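Local coordinates for putative major capsid protein (Cafeteriavirus-dependent mavirus, PDB 6G44) that forms the double jelly-roll building block of the virophage capsid, assembling as trimeric capsomers that make up the protein shell, at the interface of chains A and B. Coordinates in Å, arbitrary orientation; residue numbers count along the deposited sequence, not the author numbering. Chains: chain A/B, Putative major capsid protein.

Both contacts join the same two subunits of the trimeric assembly, and the centres of their C-alpha atoms lie about 38 Å apart; they share no residue. Contact 1 is made by the ends of the chains: the N-terminal stretch of chain A, with 3-10 helix 19-21 and strand 29-34, pairs with the C-terminal strand 516-519 of chain B. Contact 2 joins chain A strands 74-84, 195-205 and 264-270, with loop residue A:Phe42, to chain B helix 375-384 and B:Glu374 just ahead of it. Paired chain termini and a separate, partly water-bridged face tie each subunit to its neighbour, probably stabilising the capsomer.

Contact 1: the interface of chains A and B. Residues chain A 19, 22, 27-30; chain B 514-516.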
loop_
_atom_site.group_PDB
_atom_site.type_symbol
_atom_site.label_atom_id
_atom_site.label_comp_id
_atom_site.label_asym_id
_atom_site.label_seq_id
_atom_site.Cartn_x
_atom_site.Cartn_y
_atom_site.Cartn_z
ATOM N N TYR A 19 -13.242 17.231 10.272
ATOM C CA TYR A 19 -12.367 18.383 10.092
ATOM C C TYR A 19 -12.965 19.387 9.097
ATOM O O TYR A 19 -12.597 20.558 9.130
ATOM C CB TYR A 19 -10.984 17.898 9.647
ATOM C CG TYR A 19 -9.859 18.908 9.664
ATOM C CD1 TYR A 19 -9.334 19.378 10.863
ATOM C CD2 TYR A 19 -9.279 19.352 8.472
ATOM C CE1 TYR A 19 -8.278 20.301 10.883
ATOM C CE2 TYR A 19 -8.234 20.256 8.487
ATOM C CZ TYR A 19 -7.736 20.726 9.693
ATOM O OH TYR A 19 -6.679 21.627 9.711
ATOM N N ASN A 22 -14.032 22.395 10.771
ATOM C CA ASN A 22 -13.009 23.397 11.078
ATOM C C ASN A 22 -12.972 24.343 9.887
ATOM O O ASN A 22 -12.072 24.282 9.048
ATOM C CB ASN A 22 -11.632 22.768 11.343
ATOM C CG ASN A 22 -10.543 23.802 11.568
ATOM O OD1 ASN A 22 -10.775 24.858 12.169
ATOM N ND2 ASN A 22 -9.340 23.511 11.062
ATOM N N LYS A 27 -9.073 33.588 10.118
ATOM C CA LYS A 27 -8.495 33.345 11.435
ATOM C C LYS A 27 -7.626 32.094 11.516
ATOM O O LYS A 27 -6.827 31.963 12.456
ATOM C CB LYS A 27 -9.584 33.261 12.500
ATOM C CG LYS A 27 -10.377 34.537 12.685
ATOM C CD LYS A 27 -11.465 34.297 13.722
ATOM C CE LYS A 27 -12.228 35.563 14.054
ATOM N NZ LYS A 27 -12.824 35.454 15.416
ATOM N N ASN A 28 -7.813 31.141 10.600
ATOM C CA ASN A 28 -7.069 29.891 10.658
ATOM C C ASN A 28 -6.408 29.464 9.337
ATOM O O ASN A 28 -5.920 28.354 9.252
ATOM C CB ASN A 28 -7.969 28.783 11.222
ATOM C CG ASN A 28 -9.071 28.371 10.261
ATOM O OD1 ASN A 28 -9.213 28.946 9.204
ATOM N ND2 ASN A 28 -9.849 27.370 10.640
ATOM N N VAL A 29 -6.377 30.334 8.331
ATOM C CA VAL A 29 -5.739 30.042 7.056
ATOM C C VAL A 29 -4.549 30.979 6.875
ATOM O O VAL A 29 -4.667 32.197 7.047
ATOM C CB VAL A 29 -6.711 30.218 5.880
ATOM C CG1 VAL A 29 -5.985 30.189 4.534
ATOM C CG2 VAL A 29 -7.786 29.135 5.945
ATOM N N LYS A 30 -3.413 30.399 6.503
ATOM C CA LYS A 30 -2.306 31.177 5.945
ATOM C C LYS A 30 -1.974 30.645 4.550
ATOM O O LYS A 30 -2.252 29.482 4.230
ATOM C CB LYS A 30 -1.085 31.084 6.850
ATOM C CG LYS A 30 -1.280 31.747 8.208
ATOM C CD LYS A 30 -0.074 31.492 9.094
ATOM C CE LYS A 30 -0.424 31.577 10.567
ATOM N NZ LYS A 30 -0.513 32.996 10.975
ATOM N N LEU B 514 -5.668 23.163 14.196
ATOM C CA LEU B 514 -6.776 23.799 13.492
ATOM C C LEU B 514 -6.302 24.795 12.437
ATOM O O LEU B 514 -7.108 25.256 11.628
ATOM C CB LEU B 514 -7.713 24.491 14.485
ATOM C CG LEU B 514 -8.344 23.551 15.517
ATOM C CD1 LEU B 514 -9.189 24.360 16.482
ATOM C CD2 LEU B 514 -9.183 22.480 14.845
ATOM N N MET B 515 -5.011 25.137 12.444
ATOM C CA MET B 515 -4.494 26.043 11.441
ATOM C C MET B 515 -4.380 25.289 10.114
ATOM O O MET B 515 -3.998 24.116 10.066
ATOM C CB MET B 515 -3.174 26.671 11.904
ATOM C CG MET B 515 -3.289 27.454 13.226
ATOM S SD MET B 515 -4.534 28.785 13.336
ATOM C CE MET B 515 -5.928 27.977 14.124
ATOM N N ARG B 516 -4.765 25.965 9.042
ATOM C CA ARG B 516 -4.729 25.408 7.725
ATOM C C ARG B 516 -3.738 26.271 6.954
ATOM O O ARG B 516 -3.649 27.482 7.195
ATOM C CB ARG B 516 -6.114 25.450 7.107
ATOM C CG ARG B 516 -7.136 24.568 7.815
ATOM C CD ARG B 516 -8.547 24.953 7.395
ATOM N NE ARG B 516 -9.597 23.953 7.626
ATOM C CZ ARG B 516 -9.851 22.893 6.861
ATOM N NH1 ARG B 516 -9.074 22.568 5.849
ATOM N NH2 ARG B 516 -10.883 22.119 7.148
#
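B:Arg516 lies against A:Tyr19, A:Asn22 and A:Asn28 where the C-terminal strand 516-519 of one double jelly-roll capsid subunit joins strand 29-34 of its neighbour in a parallel intersubunit beta bridge. The backbone makes the bridge: B:Arg516 N donates to A:Asn28 O at 2.7 Å, and A:Lys30 N donates to B:Arg516 O at 3.0 Å, so B:Arg516 is bonded on both sides of its C-alpha to the residues flanking A:Val29. From there its side chain runs back along the N-terminal segment of chain A. CB rests near the carbonyl oxygen of A:Asn28, and CG passes the phenol oxygen of A:Tyr19 at 3.5 Å (OH to CG). The stretch from CG to NE is extended, which carries the guanidinium past CD to the backbone of A:Asn22. There NE donates to A:Asn22 O at 2.9 Å, almost in line with the C=O and near the guanidinium plane. CZ lies against A:Tyr19, whose CE2 sits 3.4 Å above one guanidinium face, off-centre, with ring and guanidinium planes 36° apart. At the tip, NH1 stays near the same ring carbon, CE2, while NH2 makes weak hydrogen bonds to the carbonyl oxygens of A:Tyr19 and A:Asn22.

The A:Asn22 side chain, with CG anti to the backbone N (chi1 176°), turns its amide toward chain B. ND2 donates to B:Leu514 O at 2.9 Å, nearly straight at the hydrogen (171°) and within the amide plane, and CG touches B:Leu514 CD2. B:Met515 folds back on itself beyond CB, bringing its methyl CE onto A:Asn28 CB at 3.6 Å.

Contact 2: the interface of chains A and B. Residues chain A 42, 74, 76, 203, 269; chain B 374, 376-377, 380.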
loop_
_atom_site.group_PDB
_atom_site.type_symbol
_atom_site.label_atom_id
_atom_site.label_comp_id
_atom_site.label_asym_id
_atom_site.label_seq_id
_atom_site.Cartn_x
_atom_site.Cartn_y
_atom_site.Cartn_z
ATOM N N PHE A 42 22.656 20.594 -10.995
ATOM C CA PHE A 42 22.697 19.212 -10.547
ATOM C C PHE A 42 24.007 18.632 -11.097
ATOM O O PHE A 42 24.230 18.704 -12.303
ATOM C CB PHE A 42 21.470 18.466 -11.117
ATOM C CG PHE A 42 21.024 17.227 -10.349
ATOM C CD1 PHE A 42 21.909 16.254 -9.877
ATOM C CD2 PHE A 42 19.673 17.003 -10.169
ATOM C CE1 PHE A 42 21.439 15.132 -9.223
ATOM C CE2 PHE A 42 19.205 15.859 -9.535
ATOM C CZ PHE A 42 20.090 14.925 -9.054
ATOM N N ARG A 74 23.917 9.803 -5.443
ATOM C CA ARG A 74 23.615 8.569 -6.154
ATOM C C ARG A 74 24.737 8.213 -7.124
ATOM O O ARG A 74 25.528 9.072 -7.530
ATOM C CB ARG A 74 22.310 8.691 -6.918
ATOM C CG ARG A 74 21.150 9.197 -6.071
ATOM C CD ARG A 74 19.856 9.252 -6.865
ATOM N NE ARG A 74 19.266 7.957 -7.135
ATOM C CZ ARG A 74 18.445 7.296 -6.318
ATOM N NH1 ARG A 74 17.941 6.140 -6.711
ATOM N NH2 ARG A 74 18.151 7.759 -5.116
ATOM N N ARG A 76 25.209 6.486 -10.880
ATOM C CA ARG A 76 24.598 6.033 -12.130
ATOM C C ARG A 76 25.609 5.129 -12.826
ATOM O O ARG A 76 26.681 5.592 -13.208
ATOM C CB ARG A 76 24.237 7.208 -13.045
ATOM C CG ARG A 76 23.643 6.792 -14.402
ATOM C CD ARG A 76 23.818 7.865 -15.464
ATOM N NE ARG A 76 23.080 7.617 -16.701
ATOM C CZ ARG A 76 23.592 7.039 -17.777
ATOM N NH1 ARG A 76 24.841 6.636 -17.774
ATOM N NH2 ARG A 76 22.851 6.838 -18.856
ATOM N N ASP A 203 20.458 3.950 -11.554
ATOM C CA ASP A 203 20.797 5.161 -10.733
ATOM C C ASP A 203 20.332 4.845 -9.296
ATOM O O ASP A 203 19.111 4.861 -9.039
ATOM C CB ASP A 203 20.088 6.378 -11.351
ATOM C CG ASP A 203 20.349 7.702 -10.656
ATOM O OD1 ASP A 203 20.712 7.713 -9.474
ATOM O OD2 ASP A 203 20.152 8.764 -11.329
ATOM N N LEU A 269 26.039 11.398 -9.040
ATOM C CA LEU A 269 25.038 12.422 -9.321
ATOM C C LEU A 269 24.549 12.988 -8.004
ATOM O O LEU A 269 24.122 12.239 -7.138
ATOM C CB LEU A 269 23.866 11.825 -10.097
ATOM C CG LEU A 269 24.079 11.684 -11.601
ATOM C CD1 LEU A 269 25.279 10.839 -12.007
ATOM C CD2 LEU A 269 22.804 11.139 -12.232
ATOM N N GLU B 374 19.396 14.649 -17.531
ATOM C CA GLU B 374 19.006 13.569 -18.423
ATOM C C GLU B 374 17.676 12.992 -17.967
ATOM O O GLU B 374 17.083 13.462 -16.991
ATOM C CB GLU B 374 20.113 12.517 -18.618
ATOM C CG GLU B 374 21.089 12.277 -17.484
ATOM C CD GLU B 374 20.508 11.616 -16.244
ATOM O OE1 GLU B 374 19.275 11.503 -16.133
ATOM O OE2 GLU B 374 21.331 11.229 -15.363
ATOM N N GLN B 376 16.489 10.296 -16.501
ATOM C CA GLN B 376 16.316 9.799 -15.123
ATOM C C GLN B 376 16.153 10.968 -14.135
ATOM O O GLN B 376 15.306 10.918 -13.250
ATOM C CB GLN B 376 17.487 8.932 -14.703
ATOM C CG GLN B 376 17.341 8.271 -13.348
ATOM C CD GLN B 376 16.157 7.334 -13.216
ATOM O OE1 GLN B 376 15.458 7.353 -12.199
ATOM N NE2 GLN B 376 15.918 6.517 -14.219
ATOM N N GLN B 377 16.992 11.988 -14.270
ATOM C CA GLN B 377 16.883 13.170 -13.431
ATOM C C GLN B 377 15.575 13.935 -13.667
ATOM O O GLN B 377 15.002 14.487 -12.727
ATOM C CB GLN B 377 18.094 14.079 -13.651
ATOM C CG GLN B 377 19.396 13.475 -13.151
ATOM C CD GLN B 377 20.604 14.200 -13.686
ATOM O OE1 GLN B 377 20.738 14.352 -14.893
ATOM N NE2 GLN B 377 21.471 14.708 -12.789
ATOM N N GLU B 380 13.078 12.092 -11.722
ATOM C CA GLU B 380 13.243 12.441 -10.308
ATOM C C GLU B 380 12.623 13.802 -10.006
ATOM O O GLU B 380 11.899 13.936 -9.005
ATOM C CB GLU B 380 14.717 12.384 -9.897
ATOM C CG GLU B 380 15.225 10.960 -9.864
ATOM C CD GLU B 380 16.732 10.797 -9.835
ATOM O OE1 GLU B 380 17.435 11.804 -9.744
ATOM O OE2 GLU B 380 17.178 9.620 -9.911
HETATM O O HOH W 1 23.555 16.476 -14.053
HETATM O O HOH W 2 20.112 11.088 -10.146
HETATM O O HOH W 3 20.639 9.035 -13.847
#
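A:Phe42 receives the amide of B:Gln377 on one ring face, and around this meeting strands and a loop of one double jelly-roll subunit pack on the N-terminal end of helix 375-384 of the next. The amide nitrogen B:Gln377 NE2 is placed over the ring, 3.3 Å above the phenyl plane of A:Phe42 and offset toward the rim, with amide and ring planes 65° apart. The outstretched B:Gln377 side chain (chi2 165°) reaches from the helix to put its amide there. The methyl A:Leu269 CD2 faces both B:Glu374 and B:Gln377: it lies 3.5 Å from the carboxylate oxygen B:Glu374 OE2. The same methyl packs against the amide carbon CD of B:Gln377. On the other flank, A:Asp203 CB packs against B:Gln376 CG.

Direct hydrogen bonds hold each side in shape. A:Arg74 grips A:Asp203 side-on: NE donates to carboxylate OD1 at 2.8 Å, meeting it from above the carboxylate plane, and NH1 donates to the backbone O. At the start of the helix, B:Glu374 and B:Gln377 bond reciprocally: B:Gln377 N donates to OE1 of B:Glu374 on its syn side but tilted out of the carboxylate plane, while B:Glu374 N donates to OE1 of B:Gln377. This capping box probably also helps fix the rotation of the amide over the ring.

Charge and water link the two sides. B:Glu380 OE2 forms a long salt bridge to A:Arg74 NE at 3.9 Å, yet also lies 3.4 Å from A:Asp203 OD2; the arginine probably eases this approach of carboxylates. Water 2 joins A:Asp203 OD2 to B:Glu380 OE1, and water 3 lies 2.6 Å from A:Asp203 OD2 and 2.8 Å from B:Glu374 OE2. Water 1 connects B:Gln377 NE2 to the carbonyl oxygen of A:Phe42. The patch thus helps hold adjacent subunits of the trimer side by side through a hydrated, partly charged seam.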